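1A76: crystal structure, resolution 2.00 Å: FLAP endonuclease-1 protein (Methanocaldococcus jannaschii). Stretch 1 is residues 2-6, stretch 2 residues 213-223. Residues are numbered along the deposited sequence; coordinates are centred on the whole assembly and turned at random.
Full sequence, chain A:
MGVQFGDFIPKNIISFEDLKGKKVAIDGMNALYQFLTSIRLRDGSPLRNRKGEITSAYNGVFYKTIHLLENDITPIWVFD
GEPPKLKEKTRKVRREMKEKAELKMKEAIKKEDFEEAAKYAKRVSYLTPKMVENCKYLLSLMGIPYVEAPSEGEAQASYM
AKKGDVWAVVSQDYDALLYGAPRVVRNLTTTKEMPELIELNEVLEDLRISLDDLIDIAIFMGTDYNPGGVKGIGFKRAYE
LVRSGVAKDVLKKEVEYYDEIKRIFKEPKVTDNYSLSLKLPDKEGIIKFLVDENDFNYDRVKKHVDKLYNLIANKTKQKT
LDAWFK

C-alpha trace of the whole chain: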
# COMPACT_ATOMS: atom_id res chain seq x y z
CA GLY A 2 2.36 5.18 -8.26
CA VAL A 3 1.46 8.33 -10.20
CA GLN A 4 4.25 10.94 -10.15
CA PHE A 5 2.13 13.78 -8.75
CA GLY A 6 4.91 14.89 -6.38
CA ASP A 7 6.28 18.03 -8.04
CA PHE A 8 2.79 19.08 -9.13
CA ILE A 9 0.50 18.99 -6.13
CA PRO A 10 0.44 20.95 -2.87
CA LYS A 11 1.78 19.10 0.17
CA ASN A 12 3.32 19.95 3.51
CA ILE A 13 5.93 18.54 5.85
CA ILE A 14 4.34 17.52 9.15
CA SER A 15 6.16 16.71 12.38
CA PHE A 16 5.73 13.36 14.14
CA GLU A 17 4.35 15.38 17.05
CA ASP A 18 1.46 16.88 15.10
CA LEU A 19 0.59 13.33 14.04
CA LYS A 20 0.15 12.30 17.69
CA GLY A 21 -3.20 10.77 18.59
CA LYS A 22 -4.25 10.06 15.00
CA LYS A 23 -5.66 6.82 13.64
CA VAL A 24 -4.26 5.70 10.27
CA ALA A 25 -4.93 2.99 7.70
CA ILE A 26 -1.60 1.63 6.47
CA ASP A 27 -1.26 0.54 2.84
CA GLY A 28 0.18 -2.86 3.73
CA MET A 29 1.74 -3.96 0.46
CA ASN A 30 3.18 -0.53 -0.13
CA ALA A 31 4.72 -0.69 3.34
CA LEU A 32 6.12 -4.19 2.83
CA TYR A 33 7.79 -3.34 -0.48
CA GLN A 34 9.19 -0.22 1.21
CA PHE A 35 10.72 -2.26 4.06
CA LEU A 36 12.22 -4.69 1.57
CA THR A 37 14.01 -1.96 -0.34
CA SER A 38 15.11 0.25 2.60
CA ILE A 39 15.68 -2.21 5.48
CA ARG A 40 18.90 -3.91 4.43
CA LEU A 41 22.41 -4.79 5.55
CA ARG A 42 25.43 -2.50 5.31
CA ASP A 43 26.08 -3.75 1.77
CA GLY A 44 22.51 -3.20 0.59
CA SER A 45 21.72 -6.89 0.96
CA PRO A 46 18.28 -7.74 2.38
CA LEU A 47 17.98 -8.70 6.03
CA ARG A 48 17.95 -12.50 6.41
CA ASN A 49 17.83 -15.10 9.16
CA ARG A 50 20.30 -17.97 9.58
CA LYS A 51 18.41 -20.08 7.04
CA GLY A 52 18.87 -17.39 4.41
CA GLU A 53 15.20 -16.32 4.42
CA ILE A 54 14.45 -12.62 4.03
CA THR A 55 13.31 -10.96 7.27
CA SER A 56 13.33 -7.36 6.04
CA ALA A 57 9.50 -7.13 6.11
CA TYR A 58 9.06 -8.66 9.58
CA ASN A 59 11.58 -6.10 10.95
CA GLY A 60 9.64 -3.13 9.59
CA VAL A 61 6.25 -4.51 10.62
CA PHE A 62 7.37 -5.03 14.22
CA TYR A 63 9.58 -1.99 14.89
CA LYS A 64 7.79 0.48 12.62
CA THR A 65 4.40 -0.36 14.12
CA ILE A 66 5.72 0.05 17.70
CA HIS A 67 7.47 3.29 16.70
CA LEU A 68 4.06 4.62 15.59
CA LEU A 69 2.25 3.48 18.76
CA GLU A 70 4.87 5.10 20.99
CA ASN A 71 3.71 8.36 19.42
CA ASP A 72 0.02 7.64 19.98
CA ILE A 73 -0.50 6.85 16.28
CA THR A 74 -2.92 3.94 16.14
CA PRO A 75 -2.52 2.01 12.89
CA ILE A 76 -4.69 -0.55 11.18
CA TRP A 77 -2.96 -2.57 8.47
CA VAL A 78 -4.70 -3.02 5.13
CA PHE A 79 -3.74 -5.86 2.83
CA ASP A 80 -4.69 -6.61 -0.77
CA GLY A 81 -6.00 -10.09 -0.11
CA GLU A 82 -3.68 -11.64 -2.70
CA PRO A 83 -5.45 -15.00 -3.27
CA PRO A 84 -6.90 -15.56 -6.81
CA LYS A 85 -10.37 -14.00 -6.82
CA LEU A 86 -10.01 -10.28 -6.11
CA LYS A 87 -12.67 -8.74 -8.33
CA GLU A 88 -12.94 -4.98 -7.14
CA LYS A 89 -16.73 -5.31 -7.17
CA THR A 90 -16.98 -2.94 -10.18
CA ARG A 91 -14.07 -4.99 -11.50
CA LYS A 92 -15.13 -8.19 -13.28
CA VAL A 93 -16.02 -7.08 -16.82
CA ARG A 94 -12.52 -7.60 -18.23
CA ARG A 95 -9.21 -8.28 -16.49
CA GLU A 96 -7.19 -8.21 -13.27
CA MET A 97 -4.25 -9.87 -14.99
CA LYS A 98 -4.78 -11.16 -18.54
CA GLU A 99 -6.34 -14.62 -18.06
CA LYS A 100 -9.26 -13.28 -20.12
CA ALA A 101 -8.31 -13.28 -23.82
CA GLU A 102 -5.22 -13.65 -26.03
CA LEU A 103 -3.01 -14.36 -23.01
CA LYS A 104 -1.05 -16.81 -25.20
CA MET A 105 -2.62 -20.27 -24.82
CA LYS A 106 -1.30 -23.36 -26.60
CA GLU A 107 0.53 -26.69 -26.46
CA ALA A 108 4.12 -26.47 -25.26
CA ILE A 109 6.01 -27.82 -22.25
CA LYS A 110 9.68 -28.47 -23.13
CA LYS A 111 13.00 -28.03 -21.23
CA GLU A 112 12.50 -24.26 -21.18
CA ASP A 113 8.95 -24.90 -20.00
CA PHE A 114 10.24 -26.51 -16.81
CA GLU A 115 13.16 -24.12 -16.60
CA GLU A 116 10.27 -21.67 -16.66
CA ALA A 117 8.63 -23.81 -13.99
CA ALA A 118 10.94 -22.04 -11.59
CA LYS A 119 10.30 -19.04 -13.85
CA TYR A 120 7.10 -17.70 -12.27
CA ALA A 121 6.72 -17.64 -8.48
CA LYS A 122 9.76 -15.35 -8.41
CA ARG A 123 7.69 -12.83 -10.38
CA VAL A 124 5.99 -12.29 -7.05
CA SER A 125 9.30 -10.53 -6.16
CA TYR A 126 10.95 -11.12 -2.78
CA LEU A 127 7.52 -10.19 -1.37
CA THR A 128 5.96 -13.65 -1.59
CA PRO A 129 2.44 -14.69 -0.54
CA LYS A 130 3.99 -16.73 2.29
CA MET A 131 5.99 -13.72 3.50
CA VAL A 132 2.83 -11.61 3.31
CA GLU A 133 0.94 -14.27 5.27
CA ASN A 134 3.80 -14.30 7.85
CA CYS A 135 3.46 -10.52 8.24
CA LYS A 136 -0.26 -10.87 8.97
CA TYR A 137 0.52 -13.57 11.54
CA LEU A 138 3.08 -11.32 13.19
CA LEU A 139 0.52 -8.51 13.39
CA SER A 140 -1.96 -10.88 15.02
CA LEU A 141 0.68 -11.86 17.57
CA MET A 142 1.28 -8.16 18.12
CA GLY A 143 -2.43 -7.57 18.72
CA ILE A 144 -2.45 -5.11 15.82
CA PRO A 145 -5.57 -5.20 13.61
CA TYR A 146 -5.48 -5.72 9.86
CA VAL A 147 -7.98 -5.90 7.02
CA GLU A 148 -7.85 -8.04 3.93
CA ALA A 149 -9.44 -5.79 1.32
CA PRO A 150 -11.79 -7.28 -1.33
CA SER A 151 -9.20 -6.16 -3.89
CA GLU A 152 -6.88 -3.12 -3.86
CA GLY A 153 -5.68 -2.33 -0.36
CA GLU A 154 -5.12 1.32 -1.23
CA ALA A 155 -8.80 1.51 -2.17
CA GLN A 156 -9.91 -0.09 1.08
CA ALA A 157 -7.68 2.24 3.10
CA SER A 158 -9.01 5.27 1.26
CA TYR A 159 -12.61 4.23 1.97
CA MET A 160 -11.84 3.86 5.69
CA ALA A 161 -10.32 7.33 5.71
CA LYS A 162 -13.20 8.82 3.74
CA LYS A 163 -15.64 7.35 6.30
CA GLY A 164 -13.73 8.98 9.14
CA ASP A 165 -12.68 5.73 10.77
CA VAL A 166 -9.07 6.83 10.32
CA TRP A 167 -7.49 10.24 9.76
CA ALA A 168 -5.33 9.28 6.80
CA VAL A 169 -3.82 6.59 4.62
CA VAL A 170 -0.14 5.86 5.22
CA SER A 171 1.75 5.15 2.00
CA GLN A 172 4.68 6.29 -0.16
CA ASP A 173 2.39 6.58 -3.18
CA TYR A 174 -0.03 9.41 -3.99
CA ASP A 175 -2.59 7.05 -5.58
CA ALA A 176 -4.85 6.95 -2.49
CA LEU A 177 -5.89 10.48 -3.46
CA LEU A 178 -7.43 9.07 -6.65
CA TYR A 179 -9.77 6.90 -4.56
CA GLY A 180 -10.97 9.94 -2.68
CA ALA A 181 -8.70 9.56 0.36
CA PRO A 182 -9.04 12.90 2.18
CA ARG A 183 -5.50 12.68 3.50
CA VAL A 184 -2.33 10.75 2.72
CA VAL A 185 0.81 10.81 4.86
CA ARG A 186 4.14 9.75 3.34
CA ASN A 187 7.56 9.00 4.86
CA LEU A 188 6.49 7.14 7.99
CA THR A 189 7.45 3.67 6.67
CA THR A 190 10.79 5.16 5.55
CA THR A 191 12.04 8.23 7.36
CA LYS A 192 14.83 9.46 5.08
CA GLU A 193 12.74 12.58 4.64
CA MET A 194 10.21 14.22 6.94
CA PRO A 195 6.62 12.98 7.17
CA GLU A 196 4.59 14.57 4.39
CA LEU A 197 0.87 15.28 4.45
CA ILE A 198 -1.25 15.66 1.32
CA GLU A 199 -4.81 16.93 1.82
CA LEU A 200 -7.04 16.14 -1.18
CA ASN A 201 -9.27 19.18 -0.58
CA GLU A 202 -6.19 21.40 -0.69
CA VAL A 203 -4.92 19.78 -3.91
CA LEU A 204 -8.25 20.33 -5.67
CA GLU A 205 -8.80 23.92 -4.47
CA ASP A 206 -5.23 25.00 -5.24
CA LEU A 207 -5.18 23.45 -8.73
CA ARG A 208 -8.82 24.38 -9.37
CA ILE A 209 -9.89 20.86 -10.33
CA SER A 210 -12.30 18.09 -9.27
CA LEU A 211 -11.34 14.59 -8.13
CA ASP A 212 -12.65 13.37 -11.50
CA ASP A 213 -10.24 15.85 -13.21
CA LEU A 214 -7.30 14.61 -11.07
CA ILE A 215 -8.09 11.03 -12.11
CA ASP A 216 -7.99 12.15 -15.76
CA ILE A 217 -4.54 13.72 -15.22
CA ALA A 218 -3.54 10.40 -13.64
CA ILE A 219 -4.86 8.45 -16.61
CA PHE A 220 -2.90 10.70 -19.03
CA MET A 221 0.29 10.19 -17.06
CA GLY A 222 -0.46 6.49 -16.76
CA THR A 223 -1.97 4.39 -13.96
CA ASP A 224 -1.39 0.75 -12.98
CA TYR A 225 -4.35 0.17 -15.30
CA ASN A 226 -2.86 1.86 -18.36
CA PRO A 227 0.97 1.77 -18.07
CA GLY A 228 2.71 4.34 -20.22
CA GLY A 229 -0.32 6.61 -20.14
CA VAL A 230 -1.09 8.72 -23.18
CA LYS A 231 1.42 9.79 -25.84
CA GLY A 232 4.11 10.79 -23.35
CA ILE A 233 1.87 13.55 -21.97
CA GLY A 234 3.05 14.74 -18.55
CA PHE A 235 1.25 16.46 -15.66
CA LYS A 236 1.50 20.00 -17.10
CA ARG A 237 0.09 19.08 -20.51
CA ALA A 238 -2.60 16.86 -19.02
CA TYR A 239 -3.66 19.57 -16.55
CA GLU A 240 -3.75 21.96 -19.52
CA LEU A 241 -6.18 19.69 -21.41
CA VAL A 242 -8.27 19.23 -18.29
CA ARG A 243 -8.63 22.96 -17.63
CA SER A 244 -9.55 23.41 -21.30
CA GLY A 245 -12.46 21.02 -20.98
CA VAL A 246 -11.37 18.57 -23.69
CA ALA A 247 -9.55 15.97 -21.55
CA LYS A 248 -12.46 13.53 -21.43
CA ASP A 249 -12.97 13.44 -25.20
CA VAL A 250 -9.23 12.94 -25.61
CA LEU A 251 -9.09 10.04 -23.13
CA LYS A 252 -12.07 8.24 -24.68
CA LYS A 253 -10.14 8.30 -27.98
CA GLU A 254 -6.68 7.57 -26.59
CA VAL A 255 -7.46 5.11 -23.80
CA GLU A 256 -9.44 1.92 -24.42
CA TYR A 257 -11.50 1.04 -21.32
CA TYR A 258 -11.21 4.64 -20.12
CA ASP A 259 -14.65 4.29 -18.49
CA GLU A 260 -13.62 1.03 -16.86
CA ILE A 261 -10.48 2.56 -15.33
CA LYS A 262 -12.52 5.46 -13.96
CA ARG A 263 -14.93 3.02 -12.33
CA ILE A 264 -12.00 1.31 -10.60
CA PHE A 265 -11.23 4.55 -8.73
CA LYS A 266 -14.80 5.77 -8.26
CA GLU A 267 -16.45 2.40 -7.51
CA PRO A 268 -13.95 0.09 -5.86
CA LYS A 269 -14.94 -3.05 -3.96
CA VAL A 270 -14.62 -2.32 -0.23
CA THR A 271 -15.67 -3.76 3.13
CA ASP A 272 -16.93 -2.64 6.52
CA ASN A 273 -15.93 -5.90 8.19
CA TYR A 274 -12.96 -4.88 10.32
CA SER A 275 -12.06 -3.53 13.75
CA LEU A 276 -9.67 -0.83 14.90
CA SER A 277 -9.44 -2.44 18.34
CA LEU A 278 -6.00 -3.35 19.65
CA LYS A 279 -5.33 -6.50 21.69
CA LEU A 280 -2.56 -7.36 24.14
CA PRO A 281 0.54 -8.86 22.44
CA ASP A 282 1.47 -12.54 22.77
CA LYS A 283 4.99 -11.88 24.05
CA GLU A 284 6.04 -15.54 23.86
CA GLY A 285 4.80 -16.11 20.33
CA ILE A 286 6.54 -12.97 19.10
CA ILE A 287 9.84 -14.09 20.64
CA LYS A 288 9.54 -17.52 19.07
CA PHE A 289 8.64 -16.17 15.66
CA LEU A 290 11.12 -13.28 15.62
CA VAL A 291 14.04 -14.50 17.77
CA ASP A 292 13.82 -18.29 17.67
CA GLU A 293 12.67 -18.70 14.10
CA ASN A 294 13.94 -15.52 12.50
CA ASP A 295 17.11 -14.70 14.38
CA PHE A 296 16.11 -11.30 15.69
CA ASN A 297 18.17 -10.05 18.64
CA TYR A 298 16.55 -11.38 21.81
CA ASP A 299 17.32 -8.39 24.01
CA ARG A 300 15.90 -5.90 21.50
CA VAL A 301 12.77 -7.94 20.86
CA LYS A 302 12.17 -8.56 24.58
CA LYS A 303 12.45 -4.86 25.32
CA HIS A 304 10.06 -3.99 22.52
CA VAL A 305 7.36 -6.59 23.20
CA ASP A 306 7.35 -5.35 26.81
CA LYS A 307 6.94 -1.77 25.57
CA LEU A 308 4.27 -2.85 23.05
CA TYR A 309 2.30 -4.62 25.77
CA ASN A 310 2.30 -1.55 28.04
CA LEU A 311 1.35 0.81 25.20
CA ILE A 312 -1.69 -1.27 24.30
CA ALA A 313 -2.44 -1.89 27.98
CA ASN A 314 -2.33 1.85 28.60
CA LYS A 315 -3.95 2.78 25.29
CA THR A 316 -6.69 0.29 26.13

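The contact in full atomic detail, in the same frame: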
# COMPACT_ATOMS: atom_id res chain seq x y z
N GLY A 2 3.65 4.61 -7.93
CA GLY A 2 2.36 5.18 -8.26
C GLY A 2 2.47 6.32 -9.26
O GLY A 2 3.44 6.39 -10.00
N VAL A 3 1.47 7.19 -9.28
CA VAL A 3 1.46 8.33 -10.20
C VAL A 3 2.39 9.42 -9.66
O VAL A 3 2.30 9.80 -8.49
CB VAL A 3 0.04 8.90 -10.38
CG1 VAL A 3 -0.02 9.79 -11.61
CG2 VAL A 3 -0.97 7.76 -10.52
N GLN A 4 3.28 9.91 -10.52
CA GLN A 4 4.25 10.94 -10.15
C GLN A 4 3.67 12.34 -9.98
O GLN A 4 4.05 13.27 -10.69
CB GLN A 4 5.37 11.00 -11.20
CG GLN A 4 6.02 9.66 -11.48
CD GLN A 4 6.15 8.81 -10.24
OE1 GLN A 4 7.11 8.93 -9.48
NE2 GLN A 4 5.17 7.94 -10.02
N PHE A 5 2.77 12.49 -9.02
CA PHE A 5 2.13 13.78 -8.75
C PHE A 5 3.08 14.72 -8.00
O PHE A 5 2.99 15.94 -8.15
CB PHE A 5 0.88 13.57 -7.90
CG PHE A 5 -0.35 13.21 -8.68
CD1 PHE A 5 -0.46 13.53 -10.04
CD2 PHE A 5 -1.41 12.55 -8.06
CE1 PHE A 5 -1.60 13.22 -10.75
CE2 PHE A 5 -2.57 12.23 -8.77
CZ PHE A 5 -2.67 12.57 -10.12
N GLY A 6 3.96 14.14 -7.19
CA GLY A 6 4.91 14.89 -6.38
C GLY A 6 5.12 16.37 -6.63
O GLY A 6 4.59 17.22 -5.92
N ASP A 213 -11.28 15.21 -12.39
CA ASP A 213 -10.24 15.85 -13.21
C ASP A 213 -8.84 15.29 -12.85
O ASP A 213 -8.00 15.05 -13.72
CB ASP A 213 -10.18 17.36 -12.95
CG ASP A 213 -11.34 18.13 -13.58
OD1 ASP A 213 -11.99 17.63 -14.52
OD2 ASP A 213 -11.58 19.24 -13.10
N LEU A 214 -8.58 15.15 -11.55
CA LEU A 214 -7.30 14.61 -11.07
C LEU A 214 -7.07 13.19 -11.60
O LEU A 214 -5.96 12.83 -12.01
CB LEU A 214 -7.27 14.61 -9.52
CG LEU A 214 -5.95 14.22 -8.83
CD1 LEU A 214 -4.82 15.14 -9.29
CD2 LEU A 214 -6.11 14.30 -7.31
N ILE A 215 -8.14 12.40 -11.61
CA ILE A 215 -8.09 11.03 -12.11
C ILE A 215 -7.75 11.05 -13.62
O ILE A 215 -7.01 10.20 -14.12
CB ILE A 215 -9.47 10.33 -11.89
CG1 ILE A 215 -9.66 10.03 -10.40
CG2 ILE A 215 -9.56 9.01 -12.67
CD1 ILE A 215 -11.10 9.70 -10.02
N ASP A 216 -8.28 12.04 -14.34
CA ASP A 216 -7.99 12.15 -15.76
C ASP A 216 -6.50 12.44 -15.95
O ASP A 216 -5.84 11.81 -16.77
CB ASP A 216 -8.85 13.26 -16.39
CG ASP A 216 -10.28 12.81 -16.70
OD1 ASP A 216 -10.58 11.61 -16.57
OD2 ASP A 216 -11.10 13.67 -17.08
N ILE A 217 -5.96 13.38 -15.16
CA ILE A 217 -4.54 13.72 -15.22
C ILE A 217 -3.75 12.43 -14.97
O ILE A 217 -2.80 12.13 -15.69
CB ILE A 217 -4.15 14.77 -14.14
CG1 ILE A 217 -4.76 16.13 -14.49
CG2 ILE A 217 -2.63 14.91 -14.06
CD1 ILE A 217 -4.80 17.10 -13.32
N ALA A 218 -4.18 11.66 -13.97
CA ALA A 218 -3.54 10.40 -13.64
C ALA A 218 -3.57 9.44 -14.82
O ALA A 218 -2.57 8.79 -15.14
CB ALA A 218 -4.23 9.77 -12.44
N ILE A 219 -4.73 9.34 -15.47
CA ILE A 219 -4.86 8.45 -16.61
C ILE A 219 -3.90 8.88 -17.72
O ILE A 219 -3.24 8.02 -18.32
CB ILE A 219 -6.33 8.39 -17.09
CG1 ILE A 219 -7.17 7.63 -16.05
CG2 ILE A 219 -6.42 7.67 -18.43
CD1 ILE A 219 -8.68 7.70 -16.28
N PHE A 220 -3.81 10.18 -18.00
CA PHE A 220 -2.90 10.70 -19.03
C PHE A 220 -1.46 10.31 -18.71
O PHE A 220 -0.71 9.88 -19.59
CB PHE A 220 -2.92 12.24 -19.07
CG PHE A 220 -3.94 12.82 -20.01
CD1 PHE A 220 -3.81 12.65 -21.39
CD2 PHE A 220 -5.00 13.58 -19.53
CE1 PHE A 220 -4.72 13.22 -22.27
CE2 PHE A 220 -5.91 14.15 -20.40
CZ PHE A 220 -5.77 13.97 -21.77
N MET A 221 -1.08 10.49 -17.46
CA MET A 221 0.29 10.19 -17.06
C MET A 221 0.51 8.69 -17.06
O MET A 221 1.62 8.23 -17.35
CB MET A 221 0.56 10.77 -15.67
CG MET A 221 0.56 12.30 -15.66
SD MET A 221 0.62 13.00 -14.00
CE MET A 221 2.25 12.54 -13.47
N GLY A 222 -0.55 7.94 -16.77
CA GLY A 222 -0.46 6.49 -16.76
C GLY A 222 -0.68 5.90 -15.38
O GLY A 222 0.04 6.24 -14.43
N THR A 223 -1.68 5.04 -15.25
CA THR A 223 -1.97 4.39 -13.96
C THR A 223 -1.51 2.93 -14.03
O THR A 223 -0.91 2.50 -15.02
CB THR A 223 -3.50 4.42 -13.61
OG1 THR A 223 -4.22 3.56 -14.49
CG2 THR A 223 -4.06 5.84 -13.75

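The contact is a small apolar packing of an irregular N-terminal segment against one side of a helix, burying 320 Å² in total with no hydrogen bond between the stretches. Residues 213-221 are helical, and Leu214, Ile217, Ala218 and Met221, at positions i, i+3, i+4 and i+7, meet the segment, while the CA-to-CB bonds of Ile215 and Ile219 point away from it.

Phe5 loses the most area, 84 Å². Its CA-to-CB bond points sideways, but the ring end comes nearer, placing Phe5 CZ 3.5 Å from Leu214 CD1 and 4.0 Å from Ala218 CB. Ile217 CG2 lies at the ring edge, 3.9 Å from Phe5 CE1. Met221 SD approaches obliquely, 5.1 Å from the Phe5 ring centroid and 68° off the ring normal.

The CA-to-CB bond of Val3 points toward the helix, and the nearest CA pair is Val3 CA to Ala218 CA, 6.4 Å apart; the short alanine side chain is compatible with this approach. Val3 CG1 lies 4.1 Å from Ala218 CA and 4.0 Å from Met221 CE. The flexible Met221 side chain (m, t, p) also brings CE within 3.4 Å of Gln4 O.

Phe5 N donates to Val3 O at 2.8 Å within the segment. Beyond the helix, Gly222 has phi 115°, where a CB would jam against the preceding carbonyl oxygen, so glycine suits the turn.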